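Local coordinates for protein tumor necrosis factor ligand superfamily member 9 (Mus musculus, PDB 6MKB) that is a cytokine of the tumor necrosis factor family that binds the receptor TNFRSF9 (4-1BB) and induces proliferation of activated T-cells, at residues L66-T71 against R147-S152; G81-V86 against L135-H140; L14-A19 against N27-D32. All coordinates share one frame; numbering follows the deposited sequence.

Contact 1 of 3, residues L66-T71 against R147-S152; sequences LKLSPT and RDWELS. With NA (sodium ion), chain O.
Trp149 is the side chain to follow here. Its CB sits beside the carbonyl of Ser69, and with CG anti to the carbonyl carbon (chi1 -63°) the indole swings across the end of strand 58-70. CE3 comes to 3.7 Å from Leu68 CB, and CZ3, further round the ring, reaches the backbone carbonyl Leu68 O at 3.5 Å. Leu68 CD1 and Pro70 CB touch opposite faces of the ring near its CE3-CZ3 side. The rest of the indole packs on Val115, Leu105 and Asn74.

The backbone beneath is antiparallel. Ser69 and Glu150 form a hydrogen-bonded pair: Ser69 N gives a nearly straight bond to Glu150 O (2.9 Å, 166°), and Glu150 N answers to Ser69 O. Past the non-hydrogen-bonded pair Pro70-Trp149, Thr71 grips the turn twice. Its N donates to Asp148 O from above the carbonyl plane, and OG1, wedged between N and the carbonyl carbon, donates to a lone pair of Arg147 O at 2.7 Å. Asp148 OD1 is hydrogen-bonded to Thr73 OG1, which also bonds Thr71 OG1.

On the Leu66 and Leu68 side, the Leu151 methyl CD2 meets Leu66 CD1 and Leu68 CD2, each at 3.8 Å. On the Ser69 side a sodium ion is held by Lys67 O at 2.8 Å and Ser69 OG at 2.7 Å, with Asn155 O as a third ligand. Strands 58-70 and 149-166 are neighbours in the jelly-roll of the TNF homology domain; their Leu66, Leu68 and Trp149 face packs into its interior, with the sodium site beside the pair.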
# COMPACT_ATOMS: atom_id res chain seq x y z
N LEU B 66 4.61 -5.72 3.73
CA LEU B 66 5.78 -6.36 4.31
C LEU B 66 6.24 -5.59 5.52
O LEU B 66 6.47 -4.38 5.44
CB LEU B 66 6.92 -6.46 3.29
CG LEU B 66 8.25 -7.09 3.78
CD1 LEU B 66 8.06 -8.55 4.21
CD2 LEU B 66 9.31 -7.03 2.68
N LYS B 67 6.36 -6.30 6.65
CA LYS B 67 6.88 -5.73 7.88
C LYS B 67 8.09 -6.56 8.28
O LYS B 67 7.93 -7.69 8.74
CB LYS B 67 5.82 -5.61 8.98
CG LYS B 67 4.72 -4.61 8.63
CD LYS B 67 3.92 -4.26 9.87
CE LYS B 67 2.73 -3.41 9.55
NZ LYS B 67 1.85 -3.24 10.73
N LEU B 68 9.29 -6.06 7.97
CA LEU B 68 10.56 -6.71 8.28
C LEU B 68 11.07 -6.22 9.58
O LEU B 68 11.39 -5.04 9.69
CB LEU B 68 11.63 -6.41 7.21
CG LEU B 68 11.75 -7.23 5.98
CD1 LEU B 68 13.01 -6.79 5.25
CD2 LEU B 68 11.82 -8.71 6.29
N SER B 69 11.20 -7.11 10.55
CA SER B 69 11.71 -6.76 11.87
C SER B 69 13.17 -7.15 12.01
O SER B 69 13.50 -8.32 11.76
CB SER B 69 10.88 -7.44 12.95
OG SER B 69 9.55 -6.95 12.94
N PRO B 70 14.06 -6.21 12.44
CA PRO B 70 15.47 -6.58 12.65
C PRO B 70 15.63 -7.44 13.88
O PRO B 70 14.89 -7.24 14.85
CB PRO B 70 16.18 -5.22 12.82
CG PRO B 70 15.12 -4.30 13.31
CD PRO B 70 13.80 -4.79 12.78
N THR B 71 16.55 -8.41 13.84
CA THR B 71 16.78 -9.31 14.98
C THR B 71 17.96 -8.83 15.83
O THR B 71 18.66 -7.87 15.46
CB THR B 71 17.01 -10.74 14.51
OG1 THR B 71 18.22 -10.78 13.76
CG2 THR B 71 15.84 -11.31 13.73
N ARG B 147 19.53 -14.45 9.14
CA ARG B 147 19.11 -14.48 10.54
C ARG B 147 18.90 -13.06 11.10
O ARG B 147 18.35 -12.93 12.18
CB ARG B 147 20.15 -15.21 11.42
CG ARG B 147 20.46 -16.66 11.01
CD ARG B 147 19.71 -17.69 11.82
NE ARG B 147 20.30 -19.02 11.67
CZ ARG B 147 21.23 -19.54 12.46
NH1 ARG B 147 21.76 -18.82 13.44
NH2 ARG B 147 21.70 -20.76 12.23
N ASP B 148 19.33 -12.02 10.36
CA ASP B 148 19.29 -10.63 10.77
C ASP B 148 17.90 -9.98 10.58
O ASP B 148 17.69 -8.88 11.07
CB ASP B 148 20.40 -9.84 10.06
CG ASP B 148 21.80 -10.10 10.63
OD1 ASP B 148 21.96 -11.09 11.42
OD2 ASP B 148 22.74 -9.32 10.31
N TRP B 149 16.96 -10.66 9.94
CA TRP B 149 15.59 -10.15 9.75
C TRP B 149 14.60 -11.25 9.99
O TRP B 149 14.92 -12.42 9.79
CB TRP B 149 15.39 -9.57 8.35
CG TRP B 149 16.24 -8.37 8.03
CD1 TRP B 149 17.45 -8.37 7.40
CD2 TRP B 149 15.95 -7.00 8.35
NE1 TRP B 149 17.91 -7.09 7.26
CE2 TRP B 149 17.01 -6.22 7.83
CE3 TRP B 149 14.87 -6.34 8.97
CZ2 TRP B 149 17.02 -4.82 7.92
CZ3 TRP B 149 14.87 -4.95 9.04
CH2 TRP B 149 15.94 -4.20 8.53
N GLU B 150 13.38 -10.88 10.41
CA GLU B 150 12.32 -11.83 10.69
C GLU B 150 10.95 -11.23 10.41
O GLU B 150 10.80 -10.00 10.33
CB GLU B 150 12.40 -12.31 12.17
CG GLU B 150 11.99 -11.24 13.18
CD GLU B 150 12.04 -11.60 14.64
OE1 GLU B 150 12.17 -10.66 15.46
OE2 GLU B 150 11.96 -12.80 14.99
N LEU B 151 9.95 -12.11 10.28
CA LEU B 151 8.55 -11.76 10.15
C LEU B 151 7.92 -12.20 11.44
O LEU B 151 7.84 -13.40 11.68
CB LEU B 151 7.85 -12.41 8.93
CG LEU B 151 8.43 -12.21 7.53
CD1 LEU B 151 7.45 -12.72 6.49
CD2 LEU B 151 8.76 -10.75 7.25
N SER B 152 7.56 -11.26 12.31
CA SER B 152 6.99 -11.63 13.60
C SER B 152 5.81 -10.76 14.03
O SER B 152 5.68 -9.63 13.61
CB SER B 152 8.06 -11.56 14.68
OG SER B 152 8.59 -10.26 14.84
NA NA O . 7.79 -8.31 11.43

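Contact 2 of 3, residues G81-V86 against L135-H140; sequences GWVSLV and LRAYLH. With NAG (2-acetamido-2-deoxy-beta-D-glucopyranose), chain F; NAG (2-acetamido-2-deoxy-beta-D-glucopyranose), chain C.
With chi1 at 54°, Trp82 CG is wedged between backbone N and carbonyl carbon, which lays the indole across strand 129-140; Tyr138 has CG anti to its backbone N (172°) and sends its phenol outward. Tyr138 CB therefore rests over the indole face, 3.5 Å from Trp82 NE1, and Arg136 CB meets the ring edge in plane, 3.6 Å from Trp82 CZ3.

The N-H of Trp82 NE1 is spent on the glycan: it donates to the acetamide O7 of one GlcNAc (chain F) at 2.9 Å. That sugar spreads over a face of the Tyr138 ring, while the other GlcNAc (chain C) uses its N2 to donate to Ala137 O at 3.1 Å.

Underneath, Trp82-Tyr138 and Ser84-Arg136 are hydrogen-bonded antiparallel pairs; the Arg136 N to Ser84 O bond is almost straight (175°). Gly81 CA makes a CA-H...O contact of 3.3 Å with Tyr138 O, on backbone angles that suit glycine.

The reverse face is aliphatic: Val83 CG1 touches Leu135 CD1 at 3.9 Å. The strand pair belongs to the TNF jelly-roll, and the glycan attached at Asn23 lies against its Trp82 and Tyr138 end.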
# COMPACT_ATOMS: atom_id res chain seq x y z
N GLY B 81 21.36 -6.33 0.13
CA GLY B 81 20.68 -7.13 -0.87
C GLY B 81 19.25 -6.68 -1.04
O GLY B 81 18.98 -5.49 -1.21
N TRP B 82 18.30 -7.63 -1.00
CA TRP B 82 16.88 -7.33 -1.20
C TRP B 82 15.96 -8.37 -0.60
O TRP B 82 16.34 -9.53 -0.44
CB TRP B 82 16.57 -7.17 -2.71
CG TRP B 82 16.99 -8.34 -3.55
CD1 TRP B 82 18.16 -8.48 -4.23
CD2 TRP B 82 16.23 -9.54 -3.80
NE1 TRP B 82 18.18 -9.69 -4.90
CE2 TRP B 82 17.01 -10.36 -4.65
CE3 TRP B 82 14.97 -10.00 -3.38
CZ2 TRP B 82 16.58 -11.63 -5.06
CZ3 TRP B 82 14.53 -11.24 -3.82
CH2 TRP B 82 15.34 -12.05 -4.64
N VAL B 83 14.75 -7.95 -0.25
CA VAL B 83 13.70 -8.82 0.29
C VAL B 83 12.43 -8.53 -0.50
O VAL B 83 12.08 -7.36 -0.72
CB VAL B 83 13.49 -8.71 1.82
CG1 VAL B 83 12.48 -9.75 2.31
CG2 VAL B 83 14.81 -8.84 2.57
N SER B 84 11.74 -9.58 -0.93
CA SER B 84 10.55 -9.52 -1.75
C SER B 84 9.39 -10.34 -1.21
O SER B 84 9.60 -11.41 -0.65
CB SER B 84 10.89 -10.07 -3.12
OG SER B 84 10.83 -9.06 -4.11
N LEU B 85 8.16 -9.85 -1.45
CA LEU B 85 6.87 -10.53 -1.28
C LEU B 85 6.34 -10.69 -2.68
O LEU B 85 6.11 -9.68 -3.35
CB LEU B 85 5.88 -9.78 -0.38
CG LEU B 85 6.11 -9.73 1.14
CD1 LEU B 85 4.89 -9.18 1.81
CD2 LEU B 85 6.48 -11.10 1.73
N VAL B 86 6.30 -11.93 -3.18
CA VAL B 86 5.90 -12.20 -4.56
C VAL B 86 4.50 -12.79 -4.59
O VAL B 86 4.29 -13.85 -4.01
CB VAL B 86 6.94 -13.13 -5.28
CG1 VAL B 86 6.54 -13.39 -6.73
CG2 VAL B 86 8.36 -12.56 -5.21
N LEU B 135 7.87 -15.56 -0.08
CA LEU B 135 8.90 -14.73 0.49
C LEU B 135 10.20 -15.01 -0.33
O LEU B 135 10.55 -16.17 -0.53
CB LEU B 135 9.08 -15.03 1.99
CG LEU B 135 10.29 -14.37 2.71
CD1 LEU B 135 10.13 -12.84 2.82
CD2 LEU B 135 10.53 -15.00 4.06
N ARG B 136 10.85 -13.96 -0.86
CA ARG B 136 12.12 -14.07 -1.60
C ARG B 136 13.15 -13.15 -0.96
O ARG B 136 12.80 -12.05 -0.52
CB ARG B 136 11.97 -13.73 -3.11
CG ARG B 136 11.20 -14.74 -3.97
CD ARG B 136 11.59 -16.18 -3.70
NE ARG B 136 10.42 -16.90 -3.18
CZ ARG B 136 9.84 -17.92 -3.79
NH1 ARG B 136 10.36 -18.42 -4.91
NH2 ARG B 136 8.79 -18.51 -3.25
N ALA B 137 14.42 -13.59 -0.89
CA ALA B 137 15.48 -12.77 -0.31
C ALA B 137 16.87 -13.22 -0.76
O ALA B 137 17.16 -14.41 -0.82
CB ALA B 137 15.39 -12.78 1.22
N TYR B 138 17.72 -12.25 -1.07
CA TYR B 138 19.13 -12.42 -1.34
C TYR B 138 19.86 -11.47 -0.39
O TYR B 138 19.77 -10.25 -0.57
CB TYR B 138 19.51 -12.17 -2.81
CG TYR B 138 21.01 -12.17 -3.04
CD1 TYR B 138 21.79 -13.25 -2.66
CD2 TYR B 138 21.65 -11.06 -3.60
CE1 TYR B 138 23.18 -13.24 -2.83
CE2 TYR B 138 23.03 -11.05 -3.80
CZ TYR B 138 23.79 -12.15 -3.43
OH TYR B 138 25.15 -12.16 -3.62
N LEU B 139 20.48 -12.02 0.66
CA LEU B 139 21.18 -11.23 1.67
C LEU B 139 22.62 -11.66 1.78
O LEU B 139 22.90 -12.87 1.76
CB LEU B 139 20.47 -11.31 3.05
CG LEU B 139 19.03 -10.76 3.11
CD1 LEU B 139 18.29 -11.25 4.35
CD2 LEU B 139 18.98 -9.24 2.95
N HIS B 140 23.54 -10.68 1.86
CA HIS B 140 24.99 -10.91 1.95
C HIS B 140 25.69 -9.73 2.67
O HIS B 140 25.09 -8.66 2.80
CB HIS B 140 25.57 -11.10 0.54
CG HIS B 140 25.41 -9.90 -0.34
ND1 HIS B 140 26.44 -8.98 -0.50
CD2 HIS B 140 24.33 -9.47 -1.03
CE1 HIS B 140 25.96 -8.05 -1.32
NE2 HIS B 140 24.70 -8.30 -1.65
C1 NAG F . 20.66 -15.20 -5.82
C2 NAG F . 21.04 -13.88 -6.49
C3 NAG F . 22.42 -13.96 -7.17
C4 NAG F . 23.50 -14.52 -6.25
C5 NAG F . 23.04 -15.84 -5.61
C6 NAG F . 24.00 -16.33 -4.53
C7 NAG F . 19.38 -12.30 -7.39
C8 NAG F . 18.27 -12.15 -8.40
N2 NAG F . 20.00 -13.48 -7.41
O3 NAG F . 22.82 -12.67 -7.63
O4 NAG F . 24.72 -14.70 -6.99
O5 NAG F . 21.75 -15.70 -5.01
O6 NAG F . 23.36 -17.34 -3.75
O7 NAG F . 19.68 -11.39 -6.64
C1 NAG C . 16.50 -16.94 -2.96
C2 NAG C . 17.91 -17.40 -2.60
C3 NAG C . 18.92 -16.39 -3.15
C4 NAG C . 18.70 -16.06 -4.63
C5 NAG C . 17.24 -15.73 -4.91
C6 NAG C . 16.94 -15.57 -6.39
C7 NAG C . 18.35 -18.38 -0.36
C8 NAG C . 17.97 -18.17 1.07
N2 NAG C . 18.03 -17.37 -1.16
O3 NAG C . 20.25 -16.87 -2.92
O4 NAG C . 19.52 -14.95 -5.00
O5 NAG C . 16.38 -16.75 -4.38
O6 NAG C . 15.71 -14.86 -6.49
O7 NAG C . 18.93 -19.39 -0.71

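Contact 3 of 3, residues L14-A19 against N27-D32; sequences LAKNQA and NWHSQD. With SO4 (sulfate ion), chain M; SO4 (sulfate ion), chain K.
The two segments run antiparallel as the arms of a beta hairpin, strands 10-15 and 24-29, in the jelly-roll of the TNF homology domain. Leu14 and His29 make the hydrogen-bonded pair, but unequally: His29 N donates to Leu14 O at 2.8 Å, nearly along the C=O axis, whereas the return bond from Leu14 N to His29 O is weak at 3.4 Å. Ala15 and Trp28 follow as a non-hydrogen-bonded pair. One residue on, Lys16 N still bonds to Asn27 O at 3.0 Å, the donor standing well above the carbonyl plane, although Lys16 is already in the loop. Beyond it the chain leaves the partner.

On the inner side, Trp28 has CG anti to its carbonyl carbon (chi1 -58°), which turns the indole back along the hairpin. Ala15 CB sits over the six-membered ring as a CH-pi contact, 3.6 Å from Trp28 CZ3. Phe159 of strand 149-166 meets the same indole.

On the other side Lys16 and His29 meet. Lys16 runs extended beyond CG, its CD passing Asn27 CB, and its CG lies over the centre of the His29 imidazole, 3.7 Å from the ring centroid, in a second CH-pi contact. At the ring edge both nitrogens bond to sulfates, which probably came from the crystallisation liquor. The ammonium of Lys16, carried further along, has a long, weak ion pair with Glu47. Anions at both nitrogens would probably favour protonation of the imidazole, although the Lys16 ammonium nearby would oppose it; the charge is not observed. One sulfate (chain M) also receives the backbone N-H of Asn17. His29 ND1 donates to O4 of the other (chain K) at 2.8 Å, while NE2 makes only a weak bond to O4 of the first.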
# COMPACT_ATOMS: atom_id res chain seq x y z
N LEU B 14 -2.96 -12.40 8.06
CA LEU B 14 -1.76 -11.98 8.80
C LEU B 14 -0.79 -13.13 8.79
O LEU B 14 -1.17 -14.27 9.06
CB LEU B 14 -2.11 -11.53 10.24
CG LEU B 14 -3.19 -10.44 10.41
CD1 LEU B 14 -3.38 -10.13 11.87
CD2 LEU B 14 -2.85 -9.16 9.65
N ALA B 15 0.45 -12.86 8.40
CA ALA B 15 1.47 -13.88 8.21
C ALA B 15 1.86 -14.57 9.51
O ALA B 15 2.07 -13.91 10.53
CB ALA B 15 2.70 -13.27 7.55
N LYS B 16 1.99 -15.90 9.45
CA LYS B 16 2.51 -16.69 10.57
C LYS B 16 3.98 -16.30 10.74
O LYS B 16 4.60 -15.82 9.79
CB LYS B 16 2.33 -18.18 10.31
CG LYS B 16 0.93 -18.68 10.58
CD LYS B 16 0.91 -20.20 10.61
CE LYS B 16 -0.49 -20.76 10.68
NZ LYS B 16 -0.49 -22.25 10.80
N ASN B 17 4.51 -16.42 11.96
CA ASN B 17 5.88 -16.03 12.24
C ASN B 17 6.90 -16.78 11.39
O ASN B 17 6.70 -17.93 11.01
CB ASN B 17 6.20 -16.17 13.73
CG ASN B 17 5.69 -15.00 14.55
OD1 ASN B 17 4.90 -14.17 14.08
ND2 ASN B 17 6.13 -14.92 15.80
N GLN B 18 7.98 -16.08 11.07
CA GLN B 18 9.12 -16.54 10.29
C GLN B 18 10.37 -15.97 10.98
O GLN B 18 10.66 -14.77 10.84
CB GLN B 18 8.95 -16.05 8.84
CG GLN B 18 9.40 -17.04 7.78
CD GLN B 18 8.54 -18.27 7.72
OE1 GLN B 18 7.37 -18.22 7.34
NE2 GLN B 18 9.14 -19.40 8.06
N ALA B 19 11.05 -16.80 11.79
CA ALA B 19 12.22 -16.46 12.63
C ALA B 19 13.43 -15.92 11.86
O ALA B 19 14.25 -15.20 12.44
CB ALA B 19 12.64 -17.67 13.46
N ASN B 27 2.88 -18.90 5.13
CA ASN B 27 1.72 -19.42 5.82
C ASN B 27 0.96 -18.23 6.39
O ASN B 27 1.58 -17.23 6.77
CB ASN B 27 2.15 -20.40 6.91
CG ASN B 27 2.28 -21.81 6.41
OD1 ASN B 27 1.31 -22.42 5.93
ND2 ASN B 27 3.48 -22.36 6.50
N TRP B 28 -0.35 -18.31 6.44
CA TRP B 28 -1.18 -17.21 6.92
C TRP B 28 -2.14 -17.67 8.01
O TRP B 28 -2.64 -18.80 7.99
CB TRP B 28 -1.97 -16.59 5.74
CG TRP B 28 -1.08 -16.09 4.65
CD1 TRP B 28 -0.59 -16.81 3.60
CD2 TRP B 28 -0.41 -14.82 4.61
NE1 TRP B 28 0.34 -16.06 2.90
CE2 TRP B 28 0.47 -14.84 3.50
CE3 TRP B 28 -0.54 -13.63 5.35
CZ2 TRP B 28 1.24 -13.73 3.14
CZ3 TRP B 28 0.24 -12.54 5.00
CH2 TRP B 28 1.15 -12.61 3.94
N HIS B 29 -2.40 -16.77 8.98
CA HIS B 29 -3.47 -16.90 9.96
C HIS B 29 -4.72 -16.42 9.19
O HIS B 29 -4.67 -15.30 8.64
CB HIS B 29 -3.24 -16.02 11.22
CG HIS B 29 -2.03 -16.33 12.04
ND1 HIS B 29 -1.96 -17.49 12.81
CD2 HIS B 29 -0.94 -15.57 12.30
CE1 HIS B 29 -0.81 -17.42 13.46
NE2 HIS B 29 -0.17 -16.28 13.19
N SER B 30 -5.78 -17.24 9.11
CA SER B 30 -7.04 -16.86 8.42
C SER B 30 -8.15 -16.42 9.45
O SER B 30 -9.23 -15.98 9.04
CB SER B 30 -7.55 -17.99 7.54
OG SER B 30 -7.77 -19.19 8.27
N GLN B 31 -7.86 -16.55 10.78
CA GLN B 31 -8.73 -16.18 11.91
C GLN B 31 -7.89 -15.73 13.11
O GLN B 31 -6.76 -16.21 13.28
CB GLN B 31 -9.67 -17.33 12.31
CG GLN B 31 -8.98 -18.68 12.52
CD GLN B 31 -9.93 -19.76 12.98
OE1 GLN B 31 -11.07 -19.86 12.52
NE2 GLN B 31 -9.47 -20.60 13.89
N ASP B 32 -8.43 -14.81 13.95
CA ASP B 32 -7.72 -14.26 15.13
C ASP B 32 -7.63 -15.31 16.28
O ASP B 32 -7.73 -16.51 16.02
CB ASP B 32 -8.37 -12.94 15.61
CG ASP B 32 -9.77 -13.04 16.19
OD1 ASP B 32 -9.90 -13.33 17.40
OD2 ASP B 32 -10.75 -12.78 15.45
S SO4 M . 3.28 -18.63 14.37
O1 SO4 M . 4.07 -18.93 13.15
O2 SO4 M . 2.26 -19.71 14.53
O3 SO4 M . 4.19 -18.66 15.55
O4 SO4 M . 2.64 -17.30 14.26
S SO4 K . -3.50 -20.40 13.10
O1 SO4 K . -3.58 -20.47 11.62
O2 SO4 K . -4.23 -21.56 13.65
O3 SO4 K . -2.10 -20.44 13.58
O4 SO4 K . -4.12 -19.14 13.56

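Overall arrangement
All three contacts belong to the antiparallel framework of one TNF homology domain. Contacts 1 and 2, with centres about 12 Å apart, press together through the interior: Leu66 CB meets Leu85 CD1 at 3.7 Å and Leu68 CD1 meets Val83 CG2 at 3.8 Å. Along the chain, contact 2 is nested within the loop closed by contact 1. Contact 3 closes earlier and joins contact 1 at its flank, where Gln18 N lies 2.8 Å from Leu151 O, a probable hydrogen bond. Contacts 2 and 3 do not touch, their centres being about 19 Å apart. The sodium ion sits at contact 1 and the glycan at contact 2.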